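Local coordinates for outer surface protein (Bacillus cereus ATCC 14579, PDB 1X7F), which is of unknown function but probably hydrolyses glycosides of 6-phosphorylated N-acetylmuramic acid arising from cell-wall turnover, at residues I143-N146 with A152-E155; L181-F186 with A235-A240; L289-V294 with K311-Y316. All blocks are in the same frame, centred on the assembly; numbering follows the deposited sequence.

Interaction 1: I143-N146 with A152-E155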
ATOM      1  N   ILE A 143     -17.856  12.155   1.383  1.00 35.13           N
ATOM      2  CA  ILE A 143     -18.639  11.028   0.879  1.00 34.26           C
ATOM      3  C   ILE A 143     -17.688  10.027   0.239  1.00 34.39           C
ATOM      4  O   ILE A 143     -17.153  10.278  -0.841  1.00 33.97           O
ATOM      5  CB  ILE A 143     -19.738  11.478  -0.135  1.00 34.26           C
ATOM      6  CG1 ILE A 143     -20.574  12.673   0.388  1.00 32.65           C
ATOM      7  CG2 ILE A 143     -20.617  10.286  -0.540  1.00 33.88           C
ATOM      8  CD1 ILE A 143     -21.294  12.458   1.717  1.00 30.56           C
ATOM      9  N   GLU A 144     -17.471   8.904   0.924  1.00 34.35           N
ATOM     10  CA  GLU A 144     -16.615   7.835   0.409  1.00 34.97           C
ATOM     11  C   GLU A 144     -17.382   6.871  -0.498  1.00 34.48           C
ATOM     12  O   GLU A 144     -18.390   6.291  -0.100  1.00 34.90           O
ATOM     13  CB  GLU A 144     -15.924   7.072   1.538  1.00 34.87           C
ATOM     14  CG  GLU A 144     -14.936   6.032   1.024  1.00 37.34           C
ATOM     15  CD  GLU A 144     -13.973   5.564   2.086  1.00 41.51           C
ATOM     16  OE1 GLU A 144     -12.851   6.096   2.149  1.00 45.51           O
ATOM     17  OE2 GLU A 144     -14.326   4.661   2.860  1.00 45.53           O
ATOM     18  N   LEU A 145     -16.895   6.723  -1.723  1.00 33.97           N
ATOM     19  CA  LEU A 145     -17.508   5.834  -2.695  1.00 33.75           C
ATOM     20  C   LEU A 145     -16.750   4.508  -2.769  1.00 34.04           C
ATOM     21  O   LEU A 145     -15.569   4.430  -2.416  1.00 34.05           O
ATOM     22  CB  LEU A 145     -17.543   6.491  -4.078  1.00 32.94           C
ATOM     23  CG  LEU A 145     -18.204   7.862  -4.235  1.00 31.87           C
ATOM     24  CD1 LEU A 145     -17.885   8.390  -5.607  1.00 29.99           C
ATOM     25  CD2 LEU A 145     -19.718   7.807  -4.013  1.00 28.94           C
ATOM     26  N   ASN A 146     -17.445   3.477  -3.229  1.00 33.55           N
ATOM     27  CA  ASN A 146     -16.850   2.171  -3.460  1.00 34.63           C
ATOM     28  C   ASN A 146     -16.066   2.204  -4.771  1.00 34.46           C
ATOM     29  O   ASN A 146     -16.642   2.397  -5.839  1.00 35.09           O
ATOM     30  CB  ASN A 146     -17.959   1.097  -3.519  1.00 33.83           C
ATOM     31  CG  ASN A 146     -17.420  -0.331  -3.391  1.00 35.57           C
ATOM     32  OD1 ASN A 146     -16.230  -0.605  -3.606  1.00 36.71           O
ATOM     33  ND2 ASN A 146     -18.296  -1.239  -3.018  1.00 34.48           N
ATOM     34  N   ALA A 152     -18.829   3.350 -15.026  1.00 41.92           N
ATOM     35  CA  ALA A 152     -18.785   4.808 -15.120  1.00 42.15           C
ATOM     36  C   ALA A 152     -19.693   5.439 -14.057  1.00 42.33           C
ATOM     37  O   ALA A 152     -20.694   6.099 -14.364  1.00 42.27           O
ATOM     38  CB  ALA A 152     -19.175   5.261 -16.520  1.00 42.39           C
ATOM     39  N   TYR A 153     -19.315   5.211 -12.802  1.00 42.57           N
ATOM     40  CA  TYR A 153     -20.063   5.622 -11.615  1.00 42.58           C
ATOM     41  C   TYR A 153     -19.832   7.107 -11.348  1.00 42.82           C
ATOM     42  O   TYR A 153     -20.792   7.876 -11.185  1.00 43.00           O
ATOM     43  CB  TYR A 153     -19.616   4.754 -10.425  1.00 42.11           C
ATOM     44  CG  TYR A 153     -20.322   4.976  -9.097  1.00 41.66           C
ATOM     45  CD1 TYR A 153     -19.616   4.853  -7.900  1.00 41.29           C
ATOM     46  CD2 TYR A 153     -21.682   5.294  -9.028  1.00 41.33           C
ATOM     47  CE1 TYR A 153     -20.240   5.040  -6.672  1.00 39.76           C
ATOM     48  CE2 TYR A 153     -22.314   5.489  -7.796  1.00 40.08           C
ATOM     49  CZ  TYR A 153     -21.579   5.362  -6.628  1.00 38.62           C
ATOM     50  OH  TYR A 153     -22.166   5.542  -5.403  1.00 38.47           O
ATOM     51  N   LEU A 154     -18.558   7.502 -11.333  1.00 42.82           N
ATOM     52  CA  LEU A 154     -18.161   8.907 -11.186  1.00 42.59           C
ATOM     53  C   LEU A 154     -18.714   9.826 -12.272  1.00 42.49           C
ATOM     54  O   LEU A 154     -19.207  10.918 -11.963  1.00 42.76           O
ATOM     55  CB  LEU A 154     -16.634   9.039 -11.115  1.00 42.46           C
ATOM     56  CG  LEU A 154     -15.945   8.709  -9.790  1.00 41.80           C
ATOM     57  CD1 LEU A 154     -14.433   8.643  -9.983  1.00 39.97           C
ATOM     58  CD2 LEU A 154     -16.309   9.735  -8.724  1.00 39.56           C
ATOM     59  N   GLU A 155     -18.628   9.372 -13.525  0.50 42.54           N
ATOM     60  CA  GLU A 155     -19.123  10.116 -14.692  0.50 42.36           C
ATOM     61  C   GLU A 155     -20.599  10.466 -14.530  0.50 42.07           C
ATOM     62  O   GLU A 155     -21.053  11.517 -14.983  0.50 42.22           O
ATOM     63  CB  GLU A 155     -18.935   9.291 -15.973  0.50 42.50           C
ATOM     64  CG  GLU A 155     -17.559   8.648 -16.135  0.50 42.88           C
ATOM     65  CD  GLU A 155     -16.507   9.593 -16.692  0.50 43.18           C
ATOM     66  OE1 GLU A 155     -16.874  10.600 -17.339  0.50 44.20           O
ATOM     67  OE2 GLU A 155     -15.306   9.320 -16.493  0.50 42.93           O
TER
HETATM   68  O   HOH W   1     -20.457   3.884  -3.644  1.00 33.09           O
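Leu-145, on strand 142-146, sends its isobutyl group into the angle between Tyr-153 and Leu-154, and its two methyls divide the work. CD1 of Leu-145 meets CD2 of Leu-154 at 3.7 Å, a methyl-to-methyl contact. CD2 of Leu-145 comes obliquely against the phenol end of the tyrosine, 3.6 Å from Tyr-153 OH and 3.9 Å from Tyr-153 CE1. The ring reaches that far because its CG is anti to the backbone N (chi1 -177°), which throws it back toward the strand. Leu-145 wedged against both neighbours is the tight half; Phe-193 of helix 183-195 packs on both leucines and closes it over.

The other half is looser and bridged by a water. The Asn-146 side chain leads away from the helix and is tied to Ser-148 N and Asp-123 O. The water accepts from Asn-146 N at 3.1 Å and donates to Tyr-153 OH at 3.0 Å. That hydroxyl is also hydrogen-bonded to Glu-131, so two polar partners fix the end of the ring. Strand 142-146, helix 153-157 and strand 167-170 form one beta-alpha-beta unit, the repeating element of a TIM-like barrel, consistent with the family's kinship to alpha-amylase-type barrels.

Interaction 2: L181-F186 with A235-A240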
ATOM      1  N   LEU A 181     -10.206  -9.183  -5.216  1.00 33.71           N
ATOM      2  CA  LEU A 181     -10.131  -8.695  -6.602  1.00 34.24           C
ATOM      3  C   LEU A 181      -8.903  -9.230  -7.344  1.00 34.33           C
ATOM      4  O   LEU A 181      -7.840  -9.370  -6.732  1.00 34.61           O
ATOM      5  CB  LEU A 181     -10.110  -7.152  -6.647  1.00 33.80           C
ATOM      6  CG  LEU A 181     -11.268  -6.408  -5.964  1.00 33.04           C
ATOM      7  CD1 LEU A 181     -11.183  -4.901  -6.236  1.00 28.77           C
ATOM      8  CD2 LEU A 181     -12.644  -7.001  -6.369  1.00 30.85           C
ATOM      9  N   PRO A 182      -9.047  -9.525  -8.643  1.00 34.23           N
ATOM     10  CA  PRO A 182      -7.893  -9.834  -9.489  1.00 34.18           C
ATOM     11  C   PRO A 182      -7.160  -8.558  -9.852  1.00 34.93           C
ATOM     12  O   PRO A 182      -7.745  -7.464  -9.813  1.00 34.35           O
ATOM     13  CB  PRO A 182      -8.520 -10.484 -10.741  1.00 33.50           C
ATOM     14  CG  PRO A 182      -9.898  -9.909 -10.826  1.00 31.84           C
ATOM     15  CD  PRO A 182     -10.320  -9.634  -9.394  1.00 34.39           C
ATOM     16  N   TYR A 183      -5.887  -8.706 -10.200  1.00 34.56           N
ATOM     17  CA  TYR A 183      -5.032  -7.564 -10.425  1.00 35.63           C
ATOM     18  C   TYR A 183      -5.517  -6.600 -11.520  1.00 35.39           C
ATOM     19  O   TYR A 183      -5.636  -5.405 -11.279  1.00 35.41           O
ATOM     20  CB  TYR A 183      -3.577  -7.990 -10.702  1.00 35.49           C
ATOM     21  CG  TYR A 183      -2.672  -6.788 -10.772  1.00 36.38           C
ATOM     22  CD1 TYR A 183      -2.313  -6.106  -9.611  1.00 35.48           C
ATOM     23  CD2 TYR A 183      -2.209  -6.307 -11.998  1.00 35.39           C
ATOM     24  CE1 TYR A 183      -1.495  -4.999  -9.664  1.00 37.44           C
ATOM     25  CE2 TYR A 183      -1.382  -5.188 -12.066  1.00 37.22           C
ATOM     26  CZ  TYR A 183      -1.036  -4.543 -10.901  1.00 37.50           C
ATOM     27  OH  TYR A 183      -0.233  -3.441 -10.950  1.00 38.42           O
ATOM     28  N   ASP A 184      -5.760  -7.099 -12.723  1.00 35.98           N
ATOM     29  CA  ASP A 184      -6.131  -6.195 -13.819  1.00 37.11           C
ATOM     30  C   ASP A 184      -7.450  -5.459 -13.547  1.00 36.68           C
ATOM     31  O   ASP A 184      -7.577  -4.283 -13.884  1.00 37.87           O
ATOM     32  CB  ASP A 184      -6.171  -6.922 -15.172  1.00 37.63           C
ATOM     33  CG  ASP A 184      -4.779  -7.336 -15.674  1.00 40.67           C
ATOM     34  OD1 ASP A 184      -3.743  -6.721 -15.301  1.00 43.42           O
ATOM     35  OD2 ASP A 184      -4.635  -8.283 -16.478  1.00 45.31           O
ATOM     36  N   TYR A 185      -8.423  -6.152 -12.953  1.00 35.81           N
ATOM     37  CA  TYR A 185      -9.697  -5.531 -12.595  1.00 35.69           C
ATOM     38  C   TYR A 185      -9.481  -4.411 -11.568  1.00 35.30           C
ATOM     39  O   TYR A 185     -10.022  -3.310 -11.714  1.00 35.60           O
ATOM     40  CB  TYR A 185     -10.708  -6.584 -12.088  1.00 35.08           C
ATOM     41  CG  TYR A 185     -12.039  -6.014 -11.636  1.00 34.88           C
ATOM     42  CD1 TYR A 185     -13.050  -5.738 -12.559  1.00 33.86           C
ATOM     43  CD2 TYR A 185     -12.289  -5.750 -10.283  1.00 33.53           C
ATOM     44  CE1 TYR A 185     -14.268  -5.218 -12.155  1.00 32.57           C
ATOM     45  CE2 TYR A 185     -13.510  -5.220  -9.865  1.00 32.54           C
ATOM     46  CZ  TYR A 185     -14.488  -4.948 -10.806  1.00 34.19           C
ATOM     47  OH  TYR A 185     -15.696  -4.423 -10.411  1.00 34.13           O
ATOM     48  N   PHE A 186      -8.689  -4.710 -10.538  1.00 34.88           N
ATOM     49  CA  PHE A 186      -8.349  -3.767  -9.469  1.00 33.68           C
ATOM     50  C   PHE A 186      -7.721  -2.472  -9.993  1.00 34.26           C
ATOM     51  O   PHE A 186      -8.005  -1.379  -9.487  1.00 34.31           O
ATOM     52  CB  PHE A 186      -7.410  -4.460  -8.475  1.00 33.36           C
ATOM     53  CG  PHE A 186      -6.657  -3.516  -7.570  1.00 33.38           C
ATOM     54  CD1 PHE A 186      -7.216  -3.094  -6.364  1.00 32.53           C
ATOM     55  CD2 PHE A 186      -5.394  -3.055  -7.919  1.00 35.46           C
ATOM     56  CE1 PHE A 186      -6.534  -2.232  -5.531  1.00 32.14           C
ATOM     57  CE2 PHE A 186      -4.697  -2.184  -7.079  1.00 35.26           C
ATOM     58  CZ  PHE A 186      -5.274  -1.776  -5.885  1.00 35.08           C
ATOM     59  N   ALA A 235       1.333  -3.372   1.555  1.00 35.92           N
ATOM     60  CA  ALA A 235       1.353  -1.907   1.527  1.00 35.65           C
ATOM     61  C   ALA A 235       2.296  -1.363   0.459  1.00 35.69           C
ATOM     62  O   ALA A 235       1.941  -0.443  -0.285  1.00 36.96           O
ATOM     63  CB  ALA A 235       1.717  -1.346   2.893  1.00 34.50           C
ATOM     64  N   LYS A 236       3.497  -1.925   0.396  1.00 35.02           N
ATOM     65  CA  LYS A 236       4.460  -1.610  -0.654  1.00 35.21           C
ATOM     66  C   LYS A 236       3.802  -1.762  -2.018  1.00 34.98           C
ATOM     67  O   LYS A 236       3.903  -0.884  -2.867  1.00 35.94           O
ATOM     68  CB  LYS A 236       5.692  -2.538  -0.580  1.00 34.88           C
ATOM     69  CG  LYS A 236       6.735  -2.189   0.490  1.00 36.23           C
ATOM     70  CD  LYS A 236       7.914  -3.202   0.439  1.00 35.48           C
ATOM     71  CE  LYS A 236       8.904  -2.963   1.557  1.00 33.01           C
ATOM     72  NZ  LYS A 236      10.230  -3.579   1.292  1.00 34.29           N
ATOM     73  N   HIS A 237       3.118  -2.881  -2.228  1.00 34.93           N
ATOM     74  CA  HIS A 237       2.503  -3.136  -3.511  1.00 34.73           C
ATOM     75  C   HIS A 237       1.451  -2.078  -3.883  1.00 34.80           C
ATOM     76  O   HIS A 237       1.534  -1.479  -4.959  1.00 36.49           O
ATOM     77  CB  HIS A 237       1.940  -4.553  -3.560  1.00 34.59           C
ATOM     78  CG  HIS A 237       1.418  -4.944  -4.906  1.00 33.00           C
ATOM     79  ND1 HIS A 237       0.555  -6.002  -5.088  1.00 34.11           N
ATOM     80  CD2 HIS A 237       1.637  -4.421  -6.134  1.00 29.16           C
ATOM     81  CE1 HIS A 237       0.265  -6.117  -6.369  1.00 30.46           C
ATOM     82  NE2 HIS A 237       0.908  -5.168  -7.024  1.00 29.75           N
ATOM     83  N   LEU A 238       0.494  -1.837  -2.994  1.00 33.92           N
ATOM     84  CA  LEU A 238      -0.548  -0.818  -3.220  1.00 34.68           C
ATOM     85  C   LEU A 238       0.001   0.571  -3.602  1.00 34.34           C
ATOM     86  O   LEU A 238      -0.486   1.201  -4.548  1.00 35.17           O
ATOM     87  CB  LEU A 238      -1.478  -0.719  -2.003  1.00 33.76           C
ATOM     88  CG  LEU A 238      -2.340  -1.951  -1.689  1.00 35.18           C
ATOM     89  CD1 LEU A 238      -3.214  -1.700  -0.481  1.00 33.50           C
ATOM     90  CD2 LEU A 238      -3.192  -2.338  -2.880  1.00 34.26           C
ATOM     91  N   TRP A 239       1.011   1.032  -2.875  1.00 33.43           N
ATOM     92  CA  TRP A 239       1.648   2.308  -3.163  1.00 34.42           C
ATOM     93  C   TRP A 239       2.462   2.278  -4.447  1.00 34.68           C
ATOM     94  O   TRP A 239       2.512   3.281  -5.157  1.00 35.10           O
ATOM     95  CB  TRP A 239       2.519   2.797  -1.993  1.00 34.46           C
ATOM     96  CG  TRP A 239       1.742   3.330  -0.805  1.00 35.10           C
ATOM     97  CD1 TRP A 239       0.617   4.115  -0.836  1.00 34.73           C
ATOM     98  CD2 TRP A 239       2.076   3.170   0.585  1.00 36.68           C
ATOM     99  NE1 TRP A 239       0.214   4.418   0.444  1.00 36.59           N
ATOM    100  CE2 TRP A 239       1.093   3.856   1.336  1.00 36.53           C
ATOM    101  CE3 TRP A 239       3.107   2.508   1.276  1.00 36.60           C
ATOM    102  CZ2 TRP A 239       1.098   3.887   2.737  1.00 34.98           C
ATOM    103  CZ3 TRP A 239       3.113   2.544   2.670  1.00 35.95           C
ATOM    104  CH2 TRP A 239       2.100   3.211   3.380  1.00 34.79           C
ATOM    105  N   ALA A 240       3.092   1.142  -4.754  1.00 34.53           N
ATOM    106  CA  ALA A 240       3.880   1.018  -5.999  1.00 34.15           C
ATOM    107  C   ALA A 240       3.042   1.059  -7.285  1.00 34.01           C
ATOM    108  O   ALA A 240       3.575   1.355  -8.343  1.00 34.28           O
ATOM    109  CB  ALA A 240       4.783  -0.244  -5.978  1.00 33.35           C
TER
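Two helical segments face each other at a distance, the CA atoms of Phe-186 and Leu-238 being 10.4 Å apart at their nearest, so long side chains must span the gap between the first turn of helix 183-195 and the last turns of helix 231-240. Tyr-183 and His-237 make one bridge. Their rings meet rim to rim, neither lying over the other, with planes only 12° apart and centroids 5.7 Å apart. The closest approach is Tyr-183 CE1 to His-237 NE2 at 3.6 Å, a van der Waals contact. Both polar ends share an outside partner, the hydroxyl of Tyr-374, hydrogen-bonded to Tyr-183 OH and to His-237 NE2, which is consistent with the near-parallel rings. The imidazole is gripped at its other nitrogen too, ND1 pairing with His-226 NE2, so its rotation is fixed from both sides.

Phe-186 and Leu-238 make the second bridge, and this one is purely apolar. Phe-186 CG stands anti to its own N (chi1 163°), which extends the ring across the gap until CZ touches Leu-238 CD2 at 3.7 Å; the two side chains cross at about a right angle. Phe-186 also stacks with His-171. Pro-182 holds the N-cap position of helix 183-195, and Phe-186 N returns to Pro-182 O at 3.0 Å to close the first turn. Helix 183-195 follows strand 167-170 and helix 231-240 follows strand 201-204; they are neighbouring outer helices of a TIM-like beta/alpha barrel, with Leu-238 packed inward on strands 201-204 and 246-249.

Interaction 3: L289-V294 with K311-Y316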
ATOM      1  N   LEU A 289      23.318  -0.374  -0.811  1.00 32.53           N
ATOM      2  CA  LEU A 289      22.484   0.229   0.242  1.00 33.54           C
ATOM      3  C   LEU A 289      22.516   1.748   0.310  1.00 34.75           C
ATOM      4  O   LEU A 289      21.546   2.371   0.741  1.00 34.90           O
ATOM      5  CB  LEU A 289      22.882  -0.302   1.621  1.00 31.87           C
ATOM      6  CG  LEU A 289      22.781  -1.785   1.945  1.00 30.01           C
ATOM      7  CD1 LEU A 289      23.357  -2.033   3.347  1.00 31.25           C
ATOM      8  CD2 LEU A 289      21.348  -2.258   1.853  1.00 27.46           C
ATOM      9  N   GLN A 290      23.637   2.334  -0.093  1.00 36.62           N
ATOM     10  CA  GLN A 290      23.864   3.759   0.109  1.00 39.40           C
ATOM     11  C   GLN A 290      23.380   4.575  -1.082  1.00 39.87           C
ATOM     12  O   GLN A 290      23.320   5.793  -1.022  1.00 41.99           O
ATOM     13  CB  GLN A 290      25.351   4.038   0.403  1.00 37.95           C
ATOM     14  CG  GLN A 290      25.570   5.311   1.162  1.00 43.53           C
ATOM     15  CD  GLN A 290      27.011   5.516   1.593  1.00 47.58           C
ATOM     16  OE1 GLN A 290      27.736   6.301   0.980  1.00 47.08           O
ATOM     17  NE2 GLN A 290      27.431   4.806   2.647  1.00 47.32           N
ATOM     18  N   GLU A 291      23.029   3.896  -2.158  1.00 41.21           N
ATOM     19  CA  GLU A 291      22.664   4.564  -3.395  1.00 42.10           C
ATOM     20  C   GLU A 291      21.165   4.596  -3.606  1.00 41.72           C
ATOM     21  O   GLU A 291      20.472   3.610  -3.356  1.00 43.03           O
ATOM     22  CB  GLU A 291      23.313   3.856  -4.604  1.00 42.42           C
ATOM     23  CG  GLU A 291      24.822   3.658  -4.503  1.00 44.69           C
ATOM     24  CD  GLU A 291      25.580   4.966  -4.389  1.00 48.75           C
ATOM     25  OE1 GLU A 291      25.218   5.914  -5.122  1.00 51.33           O
ATOM     26  OE2 GLU A 291      26.529   5.048  -3.565  1.00 48.91           O
ATOM     27  N   LEU A 292      20.680   5.736  -4.079  1.00 41.16           N
ATOM     28  CA  LEU A 292      19.381   5.819  -4.708  1.00 40.25           C
ATOM     29  C   LEU A 292      19.549   5.347  -6.153  1.00 39.83           C
ATOM     30  O   LEU A 292      20.130   6.050  -6.991  1.00 40.12           O
ATOM     31  CB  LEU A 292      18.850   7.255  -4.639  1.00 40.69           C
ATOM     32  CG  LEU A 292      17.521   7.604  -5.321  1.00 42.32           C
ATOM     33  CD1 LEU A 292      16.422   6.571  -5.023  1.00 40.53           C
ATOM     34  CD2 LEU A 292      17.073   9.016  -4.920  1.00 40.14           C
ATOM     35  N   HIS A 293      19.064   4.137  -6.429  1.00 38.14           N
ATOM     36  CA  HIS A 293      19.192   3.533  -7.740  1.00 37.59           C
ATOM     37  C   HIS A 293      18.136   4.053  -8.701  1.00 37.20           C
ATOM     38  O   HIS A 293      17.026   4.390  -8.289  1.00 37.21           O
ATOM     39  CB  HIS A 293      19.114   2.012  -7.631  1.00 37.95           C
ATOM     40  CG  HIS A 293      20.161   1.433  -6.739  1.00 39.00           C
ATOM     41  ND1 HIS A 293      21.489   1.360  -7.111  1.00 36.45           N
ATOM     42  CD2 HIS A 293      20.090   0.943  -5.477  1.00 38.31           C
ATOM     43  CE1 HIS A 293      22.187   0.832  -6.117  1.00 39.26           C
ATOM     44  NE2 HIS A 293      21.362   0.571  -5.116  1.00 39.18           N
ATOM     45  N   VAL A 294      18.508   4.151  -9.974  1.00 35.80           N
ATOM     46  CA  VAL A 294      17.579   4.538 -11.026  1.00 35.23           C
ATOM     47  C   VAL A 294      17.740   3.488 -12.113  1.00 35.24           C
ATOM     48  O   VAL A 294      18.867   3.188 -12.507  1.00 34.42           O
ATOM     49  CB  VAL A 294      17.875   5.957 -11.603  1.00 35.30           C
ATOM     50  CG1 VAL A 294      16.937   6.276 -12.784  1.00 35.73           C
ATOM     51  CG2 VAL A 294      17.743   7.020 -10.531  1.00 34.59           C
ATOM     52  N   LYS A 311      29.906   4.901 -11.970  1.00 46.32           N
ATOM     53  CA  LYS A 311      30.754   6.086 -11.995  1.00 45.39           C
ATOM     54  C   LYS A 311      31.455   6.312 -10.655  1.00 44.05           C
ATOM     55  O   LYS A 311      32.618   6.717 -10.616  1.00 43.54           O
ATOM     56  CB  LYS A 311      29.933   7.323 -12.351  1.00 46.71           C
ATOM     57  CG  LYS A 311      29.706   7.520 -13.842  1.00 50.23           C
ATOM     58  CD  LYS A 311      29.401   8.993 -14.161  1.00 54.13           C
ATOM     59  CE  LYS A 311      27.975   9.366 -13.757  1.00 55.03           C
ATOM     60  NZ  LYS A 311      27.006   8.403 -14.354  1.00 54.53           N
ATOM     61  N   LYS A 312      30.740   6.048  -9.563  1.00 42.16           N
ATOM     62  CA  LYS A 312      31.288   6.201  -8.221  1.00 41.94           C
ATOM     63  C   LYS A 312      32.174   5.038  -7.801  1.00 41.18           C
ATOM     64  O   LYS A 312      33.018   5.192  -6.918  1.00 41.73           O
ATOM     65  CB  LYS A 312      30.169   6.373  -7.188  1.00 41.82           C
ATOM     66  CG  LYS A 312      29.347   7.635  -7.361  1.00 44.10           C
ATOM     67  CD  LYS A 312      28.050   7.567  -6.554  1.00 49.89           C
ATOM     68  CE  LYS A 312      28.267   8.013  -5.126  1.00 51.17           C
ATOM     69  NZ  LYS A 312      28.693   9.451  -5.070  1.00 55.19           N
ATOM     70  N   TYR A 313      31.984   3.879  -8.425  1.00 39.91           N
ATOM     71  CA  TYR A 313      32.619   2.652  -7.949  1.00 39.71           C
ATOM     72  C   TYR A 313      33.656   2.054  -8.897  1.00 39.71           C
ATOM     73  O   TYR A 313      34.234   1.007  -8.605  1.00 39.49           O
ATOM     74  CB  TYR A 313      31.555   1.624  -7.525  1.00 38.84           C
ATOM     75  CG  TYR A 313      30.825   2.060  -6.259  1.00 40.02           C
ATOM     76  CD1 TYR A 313      29.585   2.708  -6.323  1.00 37.54           C
ATOM     77  CD2 TYR A 313      31.395   1.861  -4.998  1.00 40.41           C
ATOM     78  CE1 TYR A 313      28.921   3.128  -5.160  1.00 38.64           C
ATOM     79  CE2 TYR A 313      30.737   2.267  -3.829  1.00 40.05           C
ATOM     80  CZ  TYR A 313      29.505   2.901  -3.918  1.00 38.49           C
ATOM     81  OH  TYR A 313      28.866   3.304  -2.769  1.00 39.85           O
ATOM     82  N   LYS A 314      33.923   2.744 -10.003  1.00 40.03           N
ATOM     83  CA  LYS A 314      34.790   2.204 -11.054  1.00 40.93           C
ATOM     84  C   LYS A 314      36.268   2.149 -10.650  1.00 40.43           C
ATOM     85  O   LYS A 314      37.049   1.396 -11.242  1.00 41.01           O
ATOM     86  CB  LYS A 314      34.623   2.991 -12.355  1.00 41.49           C
ATOM     87  CG  LYS A 314      35.027   4.444 -12.268  1.00 42.14           C
ATOM     88  CD  LYS A 314      35.127   5.031 -13.643  1.00 45.55           C
ATOM     89  CE  LYS A 314      35.272   6.526 -13.577  1.00 47.98           C
ATOM     90  NZ  LYS A 314      35.924   7.041 -14.819  1.00 51.88           N
ATOM     91  N   ASP A 315      36.629   2.950  -9.647  1.00 39.30           N
ATOM     92  CA  ASP A 315      37.985   2.993  -9.096  1.00 37.81           C
ATOM     93  C   ASP A 315      38.224   1.897  -8.067  1.00 35.80           C
ATOM     94  O   ASP A 315      39.352   1.708  -7.626  1.00 36.14           O
ATOM     95  CB  ASP A 315      38.242   4.334  -8.405  1.00 38.39           C
ATOM     96  CG  ASP A 315      38.338   5.497  -9.372  1.00 40.68           C
ATOM     97  OD1 ASP A 315      38.951   5.343 -10.457  1.00 36.36           O
ATOM     98  OD2 ASP A 315      37.844   6.624  -9.093  1.00 42.66           O
ATOM     99  N   TYR A 316      37.163   1.198  -7.677  1.00 33.92           N
ATOM    100  CA  TYR A 316      37.211   0.274  -6.548  1.00 33.14           C
ATOM    101  C   TYR A 316      37.450  -1.187  -6.948  1.00 34.29           C
ATOM    102  O   TYR A 316      37.300  -1.564  -8.113  1.00 34.01           O
ATOM    103  CB  TYR A 316      35.949   0.420  -5.682  1.00 31.31           C
ATOM    104  CG  TYR A 316      35.906   1.739  -4.920  1.00 30.69           C
ATOM    105  CD1 TYR A 316      35.560   2.937  -5.569  1.00 28.06           C
ATOM    106  CD2 TYR A 316      36.235   1.797  -3.564  1.00 25.13           C
ATOM    107  CE1 TYR A 316      35.522   4.140  -4.889  1.00 27.63           C
ATOM    108  CE2 TYR A 316      36.197   2.998  -2.871  1.00 26.74           C
ATOM    109  CZ  TYR A 316      35.835   4.169  -3.540  1.00 28.16           C
ATOM    110  OH  TYR A 316      35.818   5.369  -2.875  1.00 27.32           O
TER
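Glu-291 and Tyr-313 reach for each other from opposite directions, the carboxylate arriving at the hydroxyl-bearing edge of the ring. The hydroxyl of Tyr-313 donates a hydrogen bond to Glu-291 OE2 at 3.0 Å. It arrives on the anti side of that oxygen and 29° out of the carboxylate plane, so the bond is somewhat tilted. The carboxylate and the ring stand almost perpendicular, their planes 86° apart, and CD of Glu-291 lies in the plane of the ring, 3.9 Å from Tyr-313 CE1. The bend in the glutamate makes this possible. With chi2 at -61° the chain folds instead of extending, which brings the carboxylate round to the phenol.

Lys-312 lies obliquely across the other oxygen. Its own chain is bent twice toward the end, and the part that touches is the aliphatic CD, 3.6 Å from Glu-291 OE1. The ammonium does not close on the acid: Lys-312 NZ remains 5.0 Å from Glu-291 OE1, too far for a salt bridge, although its charge would probably still favour the ionised carboxylate.

Behind the acid, Glu-291 CB sits 3.5 Å above one face of the His-293 ring, offset toward its rim. That imidazole is held at both nitrogens, by Ser-306 OG and by Thr-288 O. Tyr-313 in turn is buried against Val-283, Arg-286 and Ala-287 of helix 282-289. The contact joins the connection from helix 282-289 into strand 293-294 to the short, weakly bonded helix 309-313. That helix follows strand 303-306, and the His-293 to Ser-306 bond links the two outermost strands of the mixed C-terminal sheet, consistent with a closed, cyclophilin-like barrel.

How the interactions relate
Interactions 1 and 2 both belong to the N-terminal, barrel-like region, their centres 19 Å apart, and helix 183-195 serves both: its beginning carries part of interaction 2, while Phe-193 farther along covers the leucines of interaction 1. Interaction 3 lies in the C-terminal region, its centre about 46 Å from that of interaction 1 and beyond the chain's centre. Interaction 2 is buried and joins its segments through rings and a leucine; interaction 1 is partly buried and mixes methyl packing with a water bridge. Neither has a direct hydrogen bond between its segments. Interaction 3, also partly buried and the farthest from the centre, does, with an exposed lysine beside it.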